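Local structure of alanine racemase (Oenococcus oeni PSU-1, 3HUR) at residues R8-S13 with V253-A258; I257-F262 with V283-F288; R297-S302 with T336-D341; V303-K308 with I331-T336. The protein is a two-domain member of the alanine racemase family, joining an N-terminal TIM-barrel domain to a C-terminal domain built largely of beta strands. One frame throughout, in Å; residues are numbered along the deposited sequence.

All four contacts touch one mixed sheet, away from the parallel barrel of the N-terminal domain; in interaction 3 its member is strand 334-339. Interaction 1 pairs the first part of strand 251-263 with strand 10-15, and interaction 2 its second part with strand 281-286, the two centres about 12 Å apart. Interactions 3 and 4 use the far and near halves of strand 334-339, meeting at Thr336, with centres about 13 Å apart. Strand 334-339 joins strand 251-263 through probable hydrogen bonds, Val335 N to Ser255 O at 2.7 Å and Leu337 N to Val253 O at 2.9 Å. The sulfate ion sits at interaction 1, where a second subunit also binds it.

Interaction 1: R8-S13 with V253-A258; sequences RPTWVS and VCSEIA. With SO4 (sulfate ion), chain D.
Trp11 and Cys254 face each other as an antiparallel hydrogen-bonded pair, and between them they bury the most surface. Trp11 N gives its hydrogen to Cys254 O at 3.0 Å, and Cys254 N answers to Trp11 O at 2.8 Å. Chi1 of 64° puts CG of Trp11 between the backbone N and the carbonyl carbon, and from there the indole lies against the partner strand. Cys254 CB packs over one face of the ring toward its rim, 3.9 Å from the centroid of the five-membered ring, a CH-pi contact. Cys254 SG makes an oblique sulfur-aromatic contact with that ring and touches Ser13 CB at 3.8 Å. The Glu256 carboxylate is turned almost perpendicular to the indole, with OE2 at the ring edge, 4.0 Å from Trp11 CZ3. Where the strand leads in, Ser255 OG donates to Pro9 O at 2.6 Å, approaching nearly along the C=O axis. Arg8 turns outward: NH1 and NH2 bond O3 and O1 of a sulfate probably from the crystallisation liquor, and NH1 also forms a salt bridge with Asp70 of the second subunit. This antiparallel beta pairing fastens strand 10-15 into the C-terminal domain's sheet, beside a subunit interface.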
# COMPACT_ATOMS: atom_id res chain seq x y z
N ARG A 8 -9.82 21.48 -9.74
CA ARG A 8 -10.62 20.57 -8.87
C ARG A 8 -11.18 19.38 -9.70
O ARG A 8 -12.36 19.37 -10.06
CB ARG A 8 -11.78 21.39 -8.26
CG ARG A 8 -12.80 20.62 -7.44
CD ARG A 8 -12.60 20.79 -5.97
NE ARG A 8 -12.63 22.19 -5.50
CZ ARG A 8 -11.81 22.67 -4.57
NH1 ARG A 8 -11.89 23.95 -4.20
NH2 ARG A 8 -10.89 21.89 -3.99
N PRO A 9 -10.30 18.44 -10.05
CA PRO A 9 -10.61 17.39 -11.02
C PRO A 9 -11.46 16.30 -10.45
O PRO A 9 -12.17 15.59 -11.20
CB PRO A 9 -9.25 16.81 -11.38
CG PRO A 9 -8.29 17.25 -10.27
CD PRO A 9 -8.87 18.55 -9.77
N THR A 10 -11.40 16.15 -9.13
CA THR A 10 -12.26 15.21 -8.50
C THR A 10 -12.78 15.81 -7.21
O THR A 10 -12.17 16.71 -6.66
CB THR A 10 -11.49 13.93 -8.20
OG1 THR A 10 -10.35 14.22 -7.35
CG2 THR A 10 -11.04 13.26 -9.45
N TRP A 11 -13.91 15.32 -6.72
CA TRP A 11 -14.47 15.78 -5.48
C TRP A 11 -15.57 14.83 -4.96
O TRP A 11 -16.05 13.97 -5.70
CB TRP A 11 -15.03 17.19 -5.66
CG TRP A 11 -16.15 17.29 -6.61
CD1 TRP A 11 -17.48 17.21 -6.33
CD2 TRP A 11 -16.06 17.53 -8.03
NE1 TRP A 11 -18.23 17.34 -7.49
CE2 TRP A 11 -17.38 17.53 -8.55
CE3 TRP A 11 -14.99 17.73 -8.92
CZ2 TRP A 11 -17.64 17.75 -9.87
CZ3 TRP A 11 -15.27 17.91 -10.24
CH2 TRP A 11 -16.58 17.93 -10.71
N VAL A 12 -15.94 14.98 -3.69
CA VAL A 12 -17.05 14.23 -3.06
C VAL A 12 -18.19 15.17 -2.99
O VAL A 12 -18.09 16.20 -2.36
CB VAL A 12 -16.82 13.81 -1.60
CG1 VAL A 12 -18.07 13.07 -1.05
CG2 VAL A 12 -15.59 12.94 -1.49
N SER A 13 -19.29 14.78 -3.63
CA SER A 13 -20.46 15.59 -3.74
C SER A 13 -21.46 15.08 -2.69
O SER A 13 -21.79 13.91 -2.68
CB SER A 13 -21.02 15.42 -5.15
OG SER A 13 -22.25 16.08 -5.24
N VAL A 253 -18.61 10.28 -5.44
CA VAL A 253 -17.32 10.76 -5.87
C VAL A 253 -17.53 11.12 -7.34
O VAL A 253 -18.10 10.33 -8.12
CB VAL A 253 -16.19 9.75 -5.66
CG1 VAL A 253 -14.86 10.34 -6.19
CG2 VAL A 253 -16.05 9.38 -4.20
N CYS A 254 -17.11 12.32 -7.70
CA CYS A 254 -17.30 12.83 -9.02
C CYS A 254 -16.01 13.31 -9.61
O CYS A 254 -15.05 13.62 -8.90
CB CYS A 254 -18.21 14.06 -8.96
SG CYS A 254 -19.82 13.76 -8.37
N SER A 255 -16.04 13.46 -10.92
CA SER A 255 -14.99 14.10 -11.66
C SER A 255 -15.63 14.81 -12.86
O SER A 255 -16.84 15.06 -12.86
CB SER A 255 -13.97 13.06 -12.09
OG SER A 255 -12.89 13.66 -12.80
N GLU A 256 -14.83 15.15 -13.87
CA GLU A 256 -15.32 15.85 -15.05
C GLU A 256 -14.48 15.50 -16.26
O GLU A 256 -13.37 15.05 -16.11
CB GLU A 256 -15.30 17.36 -14.81
CG GLU A 256 -13.91 17.96 -14.70
CD GLU A 256 -13.92 19.42 -14.29
OE1 GLU A 256 -14.47 20.24 -15.02
OE2 GLU A 256 -13.35 19.76 -13.23
N ILE A 257 -15.01 15.71 -17.45
CA ILE A 257 -14.31 15.42 -18.68
C ILE A 257 -13.24 16.51 -18.87
O ILE A 257 -13.60 17.67 -18.93
CB ILE A 257 -15.27 15.47 -19.90
CG1 ILE A 257 -16.31 14.37 -19.83
CG2 ILE A 257 -14.51 15.37 -21.23
CD1 ILE A 257 -17.24 14.31 -21.04
N ALA A 258 -11.97 16.09 -18.98
CA ALA A 258 -10.82 16.97 -19.23
C ALA A 258 -10.41 17.04 -20.70
O ALA A 258 -9.74 17.99 -21.12
CB ALA A 258 -9.60 16.55 -18.35
S SO4 D . -8.82 24.85 -2.30
O1 SO4 D . -8.58 23.42 -2.26
O2 SO4 D . -8.27 25.55 -3.50
O3 SO4 D . -10.28 24.95 -2.18
O4 SO4 D . -8.19 25.40 -1.09

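Interaction 2: I257-F262 with V283-F288; sequences IADVRF and VATLPF
Arg261 sets out along the backbone N side (chi1 -73°), and a bend at chi3, -63°, turns NE toward a bound water, while Arg261 NH2 lies 4.1 Å from Thr285 OG1. Thr285 contributes its hydroxyl from the same face, OG1 lying anti to its own carbonyl carbon (chi1 -56°). The water joins the two: it accepts from Arg261 NE at 2.9 Å in the guanidinium plane, donates to Val283 O at 2.6 Å, and lies 2.7 Å from Thr285 OG1. That hydroxyl is also hydrogen-bonded to Tyr271 OH of a third subunit; the ring of that tyrosine makes a cation-pi contact with Arg261, so this polar cluster is completed by the assembly. The Arg261 and Val283 side chains run side by side, pointing the same way. On the other face Ile257 straddles Ala284, its CD1 and CG2 both reaching the methyl CB, and its CG1 meets Leu286 CD2 at 4.0 Å. Arg261 with Val283 is a hydrogen-bonded antiparallel pair, and Thr285 N bonds Asp259 O at 2.8 Å. The return from Thr285 O is split: it takes Ala258 N at 3.0 Å and, weakly, Asp259 N at 3.5 Å. Two residues opposite one make this a classic beta bulge, the irregularity that interrupts strand 251-263 where it pairs with strand 281-286.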
# COMPACT_ATOMS: atom_id res chain seq x y z
N ILE A 257 -15.01 15.71 -17.45
CA ILE A 257 -14.31 15.42 -18.68
C ILE A 257 -13.24 16.51 -18.87
O ILE A 257 -13.60 17.67 -18.93
CB ILE A 257 -15.27 15.47 -19.90
CG1 ILE A 257 -16.31 14.37 -19.83
CG2 ILE A 257 -14.51 15.37 -21.23
CD1 ILE A 257 -17.24 14.31 -21.04
N ALA A 258 -11.97 16.09 -18.98
CA ALA A 258 -10.82 16.97 -19.23
C ALA A 258 -10.41 17.04 -20.70
O ALA A 258 -9.74 17.99 -21.12
CB ALA A 258 -9.60 16.55 -18.35
N ASP A 259 -10.79 16.03 -21.48
CA ASP A 259 -10.43 15.97 -22.89
C ASP A 259 -11.42 15.07 -23.65
O ASP A 259 -11.79 14.00 -23.17
CB ASP A 259 -9.00 15.43 -23.01
CG ASP A 259 -8.39 15.63 -24.41
OD1 ASP A 259 -8.74 16.62 -25.08
OD2 ASP A 259 -7.52 14.79 -24.81
N VAL A 260 -11.86 15.53 -24.82
CA VAL A 260 -12.66 14.72 -25.76
C VAL A 260 -11.96 14.62 -27.13
O VAL A 260 -11.54 15.63 -27.70
CB VAL A 260 -14.04 15.32 -26.01
CG1 VAL A 260 -14.92 14.28 -26.70
CG2 VAL A 260 -14.67 15.77 -24.71
N ARG A 261 -11.82 13.38 -27.61
CA ARG A 261 -11.17 13.07 -28.88
C ARG A 261 -12.13 12.22 -29.74
O ARG A 261 -12.70 11.24 -29.26
CB ARG A 261 -9.92 12.24 -28.61
CG ARG A 261 -8.69 12.99 -28.00
CD ARG A 261 -7.55 12.01 -27.74
NE ARG A 261 -7.95 11.02 -26.74
CZ ARG A 261 -7.44 9.80 -26.56
NH1 ARG A 261 -6.45 9.32 -27.32
NH2 ARG A 261 -7.94 9.03 -25.59
N PHE A 262 -12.28 12.60 -31.01
CA PHE A 262 -12.88 11.71 -32.03
C PHE A 262 -11.83 10.67 -32.35
O PHE A 262 -10.77 11.01 -32.86
CB PHE A 262 -13.26 12.52 -33.28
CG PHE A 262 -14.22 11.81 -34.23
CD1 PHE A 262 -15.45 12.39 -34.56
CD2 PHE A 262 -13.88 10.59 -34.83
CE1 PHE A 262 -16.34 11.77 -35.44
CE2 PHE A 262 -14.76 9.95 -35.72
CZ PHE A 262 -15.99 10.54 -36.03
N VAL A 283 -14.45 9.81 -27.45
CA VAL A 283 -13.87 9.30 -26.21
C VAL A 283 -13.38 10.40 -25.27
O VAL A 283 -12.60 11.27 -25.66
CB VAL A 283 -12.69 8.44 -26.46
CG1 VAL A 283 -12.00 8.11 -25.12
CG2 VAL A 283 -13.13 7.20 -27.20
N ALA A 284 -13.85 10.32 -24.02
CA ALA A 284 -13.49 11.29 -22.98
C ALA A 284 -12.38 10.73 -22.08
O ALA A 284 -12.35 9.52 -21.75
CB ALA A 284 -14.72 11.66 -22.17
N THR A 285 -11.44 11.60 -21.76
CA THR A 285 -10.39 11.37 -20.75
C THR A 285 -10.77 12.06 -19.41
O THR A 285 -11.03 13.28 -19.39
CB THR A 285 -9.09 12.02 -21.18
OG1 THR A 285 -8.76 11.52 -22.45
CG2 THR A 285 -7.94 11.77 -20.19
N LEU A 286 -10.78 11.30 -18.33
CA LEU A 286 -11.19 11.81 -17.03
C LEU A 286 -9.94 11.90 -16.18
O LEU A 286 -9.08 11.03 -16.26
CB LEU A 286 -12.23 10.86 -16.39
CG LEU A 286 -13.42 10.44 -17.26
CD1 LEU A 286 -14.35 9.55 -16.48
CD2 LEU A 286 -14.20 11.61 -17.85
N PRO A 287 -9.82 12.94 -15.37
CA PRO A 287 -8.55 13.14 -14.72
C PRO A 287 -8.46 12.40 -13.39
O PRO A 287 -8.16 12.99 -12.36
CB PRO A 287 -8.50 14.64 -14.56
CG PRO A 287 -9.94 15.00 -14.27
CD PRO A 287 -10.71 14.09 -15.17
N PHE A 288 -8.73 11.10 -13.41
CA PHE A 288 -8.32 10.24 -12.33
C PHE A 288 -7.75 8.93 -12.82
O PHE A 288 -8.05 8.45 -13.90
CB PHE A 288 -9.49 9.99 -11.39
CG PHE A 288 -10.70 9.44 -12.06
CD1 PHE A 288 -10.85 8.10 -12.24
CD2 PHE A 288 -11.69 10.29 -12.52
CE1 PHE A 288 -11.97 7.60 -12.85
CE2 PHE A 288 -12.84 9.79 -13.12
CZ PHE A 288 -12.96 8.44 -13.29
O HOH W 1 -10.10 11.48 -24.82

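Interaction 3: R297-S302 with T336-D341; sequences RMQKSS and TLIGKD
Met298 and Gly339 meet as an antiparallel non-hydrogen-bonded pair with diverging side chains, between the short, weakly bonded strand 298-299 and the far part of strand 334-339 in the C-terminal domain. Two backbone bonds bracket the pair: Gln299 N donates to Ile338 O at 2.9 Å, and Lys340 N to Arg297 O at 3.1 Å. Inward, the Met298 side chain crosses Leu337 at about a right angle, Met298 CG lying 3.8 Å from Leu337 CD2. A bend at chi2 (-65°) then brings Met298 SD 3.9 Å from Gly339 CA. Leu337 rests in turn on Phe288 and Trp294, which places this half of the contact in the domain's buried interior. Gln299 covers Ile338 instead: its CG stands between the backbone N and the carbonyl carbon, and its OE1 comes 3.6 Å from Ile338 CG2. After Gln299 the chain turns a corner at 300-301 and comes back as strand 302-305, so strand 334-339 is met twice by the same run of chain. A water fills the angle of that corner, accepting from Ile338 N at 2.8 Å and standing within hydrogen-bonding distance of Gln299 O and Ser302 O. Ser302 CB closes over Ile338 CD1. On the outer side, Lys300 NZ bonds Met298 O, while Lys340 NZ bonds Arg296 O; Lys300 NZ and Lys340 NZ lie 4.3 Å apart, like charges that probably repel, each held by a different carbonyl.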
# COMPACT_ATOMS: atom_id res chain seq x y z
N ARG A 297 -12.20 1.44 -4.53
CA ARG A 297 -13.53 1.03 -4.11
C ARG A 297 -14.58 1.19 -5.20
O ARG A 297 -15.78 0.91 -4.95
CB ARG A 297 -13.98 1.77 -2.85
CG ARG A 297 -14.48 3.17 -3.01
CD ARG A 297 -15.44 3.57 -1.89
NE ARG A 297 -14.82 3.66 -0.56
CZ ARG A 297 -15.51 3.62 0.59
NH1 ARG A 297 -16.83 3.52 0.57
NH2 ARG A 297 -14.89 3.71 1.78
N MET A 298 -14.16 1.63 -6.39
CA MET A 298 -15.09 1.87 -7.48
C MET A 298 -14.99 0.79 -8.57
O MET A 298 -13.92 0.27 -8.86
CB MET A 298 -14.85 3.24 -8.10
CG MET A 298 -14.83 4.40 -7.14
SD MET A 298 -16.35 4.76 -6.31
CE MET A 298 -15.54 5.76 -5.08
N GLN A 299 -16.11 0.47 -9.19
CA GLN A 299 -16.10 -0.45 -10.28
C GLN A 299 -15.44 0.27 -11.45
O GLN A 299 -15.64 1.48 -11.65
CB GLN A 299 -17.52 -0.92 -10.61
CG GLN A 299 -18.44 0.12 -11.27
CD GLN A 299 -19.61 -0.50 -12.02
OE1 GLN A 299 -20.57 -1.03 -11.41
NE2 GLN A 299 -19.55 -0.44 -13.36
N LYS A 300 -14.68 -0.46 -12.23
CA LYS A 300 -13.93 0.17 -13.28
C LYS A 300 -14.40 -0.23 -14.69
O LYS A 300 -13.62 -0.21 -15.65
CB LYS A 300 -12.44 -0.09 -13.04
CG LYS A 300 -11.91 0.87 -11.97
CD LYS A 300 -10.59 0.44 -11.37
CE LYS A 300 -10.75 -0.71 -10.36
NZ LYS A 300 -10.77 -0.23 -8.97
N SER A 301 -15.69 -0.53 -14.83
CA SER A 301 -16.30 -0.76 -16.15
C SER A 301 -17.27 0.33 -16.60
O SER A 301 -17.60 0.41 -17.80
CB SER A 301 -17.04 -2.10 -16.16
OG SER A 301 -17.77 -2.30 -14.97
N SER A 302 -17.71 1.20 -15.70
CA SER A 302 -18.70 2.21 -16.06
C SER A 302 -18.68 3.45 -15.20
O SER A 302 -18.30 3.41 -14.05
CB SER A 302 -20.08 1.60 -15.92
OG SER A 302 -20.44 1.05 -17.15
N THR A 336 -19.85 10.87 -12.60
CA THR A 336 -20.08 10.27 -11.28
C THR A 336 -19.57 8.83 -11.29
O THR A 336 -19.84 8.06 -12.19
CB THR A 336 -21.55 10.31 -10.86
OG1 THR A 336 -22.01 11.66 -10.86
CG2 THR A 336 -21.72 9.76 -9.46
N LEU A 337 -18.80 8.50 -10.27
CA LEU A 337 -18.25 7.18 -10.15
C LEU A 337 -19.27 6.27 -9.51
O LEU A 337 -20.14 6.73 -8.79
CB LEU A 337 -16.95 7.25 -9.34
CG LEU A 337 -15.85 7.52 -10.37
CD1 LEU A 337 -15.21 8.84 -10.18
CD2 LEU A 337 -14.85 6.35 -10.40
N ILE A 338 -19.17 4.97 -9.83
CA ILE A 338 -20.04 3.95 -9.30
C ILE A 338 -19.25 3.01 -8.42
O ILE A 338 -18.21 2.50 -8.83
CB ILE A 338 -20.67 3.07 -10.41
CG1 ILE A 338 -21.37 3.94 -11.47
CG2 ILE A 338 -21.62 2.01 -9.76
CD1 ILE A 338 -21.81 3.11 -12.71
N GLY A 339 -19.75 2.79 -7.21
CA GLY A 339 -19.08 1.93 -6.23
C GLY A 339 -19.36 0.44 -6.44
O GLY A 339 -20.49 0.04 -6.77
N LYS A 340 -18.33 -0.37 -6.25
CA LYS A 340 -18.45 -1.82 -6.16
C LYS A 340 -19.62 -2.23 -5.26
O LYS A 340 -20.34 -3.18 -5.56
CB LYS A 340 -17.15 -2.41 -5.62
CG LYS A 340 -15.96 -2.37 -6.60
CD LYS A 340 -14.74 -3.09 -6.02
CE LYS A 340 -13.60 -3.21 -7.05
NZ LYS A 340 -12.25 -3.38 -6.39
N ASP A 341 -19.81 -1.47 -4.17
CA ASP A 341 -20.82 -1.72 -3.13
C ASP A 341 -21.40 -0.39 -2.58
O ASP A 341 -20.81 0.25 -1.68
CB ASP A 341 -20.18 -2.56 -2.00
CG ASP A 341 -21.13 -2.78 -0.80
OD1 ASP A 341 -22.37 -2.57 -0.96
OD2 ASP A 341 -20.61 -3.13 0.30
O HOH W 2 -17.30 3.89 -11.58

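Interaction 4: V303-K308 with I331-T336; sequences VIINGK and IGTRVT
Ile304 and Thr336 form an antiparallel hydrogen-bonded pair; the axes of strands 303-305 and 334-336 approach to 4.8 Å, their N-to-C directions 146° apart. Both bonds are 2.9 Å long: Ile304 N to Thr336 O is practically straight at its hydrogen, and Thr336 N returns to Ile304 O. Just beyond, the chain reverses through a type I' turn from Ile305 to Lys308, closed by Lys308 N to Ile305 O at 2.9 Å and by Ile305 N to Lys308 O, a two-residue beta hairpin. The pair's own side chains meet with Ile304 CB 4.1 Å from Thr336 CB. On the opposite face, Val335 is held between Val303 and Ile305, the residues flanking Ile304: its CG1, anti to the backbone N (chi1 176°), lies 3.8 Å from Val303 CB, while CG2 meets Ile305 CG1 at 3.7 Å. Ile305 also sends CG2 to Thr333 CG2 at 3.9 Å, the two side chains crossing at about a right angle. The Thr333 hydroxyl is hydrogen-bonded to Pro330 O. Strand 334-339 thus lies between two antiparallel partners, strand 302-305 with its hairpin mate 308-311 and strand 251-263, where Val335 bonds Ser255 through the backbone.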
# COMPACT_ATOMS: atom_id res chain seq x y z
N VAL A 303 -19.13 4.56 -15.77
CA VAL A 303 -19.34 5.77 -14.99
C VAL A 303 -20.68 6.33 -15.40
O VAL A 303 -21.24 5.90 -16.42
CB VAL A 303 -18.21 6.79 -15.23
CG1 VAL A 303 -16.87 6.22 -14.80
CG2 VAL A 303 -18.15 7.17 -16.69
N ILE A 304 -21.20 7.29 -14.64
CA ILE A 304 -22.42 7.96 -14.99
C ILE A 304 -22.16 9.36 -15.50
O ILE A 304 -21.56 10.19 -14.82
CB ILE A 304 -23.39 8.06 -13.79
CG1 ILE A 304 -23.87 6.67 -13.37
CG2 ILE A 304 -24.58 8.96 -14.11
CD1 ILE A 304 -24.19 6.58 -11.86
N ILE A 305 -22.65 9.62 -16.70
CA ILE A 305 -22.62 10.93 -17.29
C ILE A 305 -24.01 11.22 -17.80
O ILE A 305 -24.58 10.42 -18.56
CB ILE A 305 -21.65 10.99 -18.48
CG1 ILE A 305 -20.21 10.87 -18.01
CG2 ILE A 305 -21.78 12.30 -19.19
CD1 ILE A 305 -19.23 10.56 -19.11
N ASN A 306 -24.57 12.34 -17.36
CA ASN A 306 -25.88 12.77 -17.85
C ASN A 306 -26.98 11.76 -17.54
O ASN A 306 -27.79 11.41 -18.41
CB ASN A 306 -25.83 12.98 -19.36
CG ASN A 306 -26.69 14.14 -19.81
OD1 ASN A 306 -26.26 15.29 -19.73
ND2 ASN A 306 -27.88 13.85 -20.28
N GLY A 307 -26.98 11.26 -16.31
CA GLY A 307 -27.96 10.25 -15.91
C GLY A 307 -27.70 8.89 -16.54
O GLY A 307 -28.24 7.89 -16.09
N LYS A 308 -26.85 8.83 -17.56
CA LYS A 308 -26.62 7.58 -18.26
C LYS A 308 -25.26 6.97 -17.92
O LYS A 308 -24.31 7.63 -17.48
CB LYS A 308 -26.74 7.75 -19.79
CG LYS A 308 -27.67 8.91 -20.25
CD LYS A 308 -28.36 8.63 -21.62
CE LYS A 308 -29.46 9.69 -21.96
NZ LYS A 308 -28.90 10.89 -22.70
N ILE A 331 -16.13 19.72 -22.60
CA ILE A 331 -15.25 19.52 -21.49
C ILE A 331 -15.92 20.18 -20.30
O ILE A 331 -16.69 21.11 -20.46
CB ILE A 331 -13.79 20.05 -21.76
CG1 ILE A 331 -13.75 21.55 -21.85
CG2 ILE A 331 -13.17 19.39 -23.03
CD1 ILE A 331 -13.14 22.17 -20.64
N GLY A 332 -15.67 19.66 -19.12
CA GLY A 332 -16.28 20.25 -17.92
C GLY A 332 -17.56 19.56 -17.50
O GLY A 332 -18.09 19.86 -16.46
N THR A 333 -18.04 18.62 -18.32
CA THR A 333 -19.21 17.83 -18.04
C THR A 333 -18.96 16.88 -16.88
O THR A 333 -17.99 16.15 -16.89
CB THR A 333 -19.58 16.99 -19.27
OG1 THR A 333 -19.98 17.88 -20.33
CG2 THR A 333 -20.71 16.02 -18.97
N ARG A 334 -19.87 16.88 -15.90
CA ARG A 334 -19.72 16.12 -14.68
C ARG A 334 -19.74 14.65 -14.91
O ARG A 334 -20.49 14.19 -15.75
CB ARG A 334 -20.85 16.44 -13.71
CG ARG A 334 -20.68 15.76 -12.34
CD ARG A 334 -21.63 16.33 -11.33
NE ARG A 334 -22.86 15.55 -11.33
CZ ARG A 334 -23.91 15.77 -10.56
NH1 ARG A 334 -23.95 16.81 -9.71
NH2 ARG A 334 -24.95 14.95 -10.65
N VAL A 335 -18.93 13.92 -14.15
CA VAL A 335 -18.92 12.46 -14.18
C VAL A 335 -19.08 11.94 -12.76
O VAL A 335 -18.55 12.52 -11.81
CB VAL A 335 -17.63 11.95 -14.74
CG1 VAL A 335 -17.58 10.48 -14.67
CG2 VAL A 335 -17.45 12.46 -16.19
N THR A 336 -19.85 10.87 -12.60
CA THR A 336 -20.08 10.27 -11.28
C THR A 336 -19.57 8.83 -11.29
O THR A 336 -19.84 8.06 -12.19
CB THR A 336 -21.55 10.31 -10.86
OG1 THR A 336 -22.01 11.66 -10.86
CG2 THR A 336 -21.72 9.76 -9.46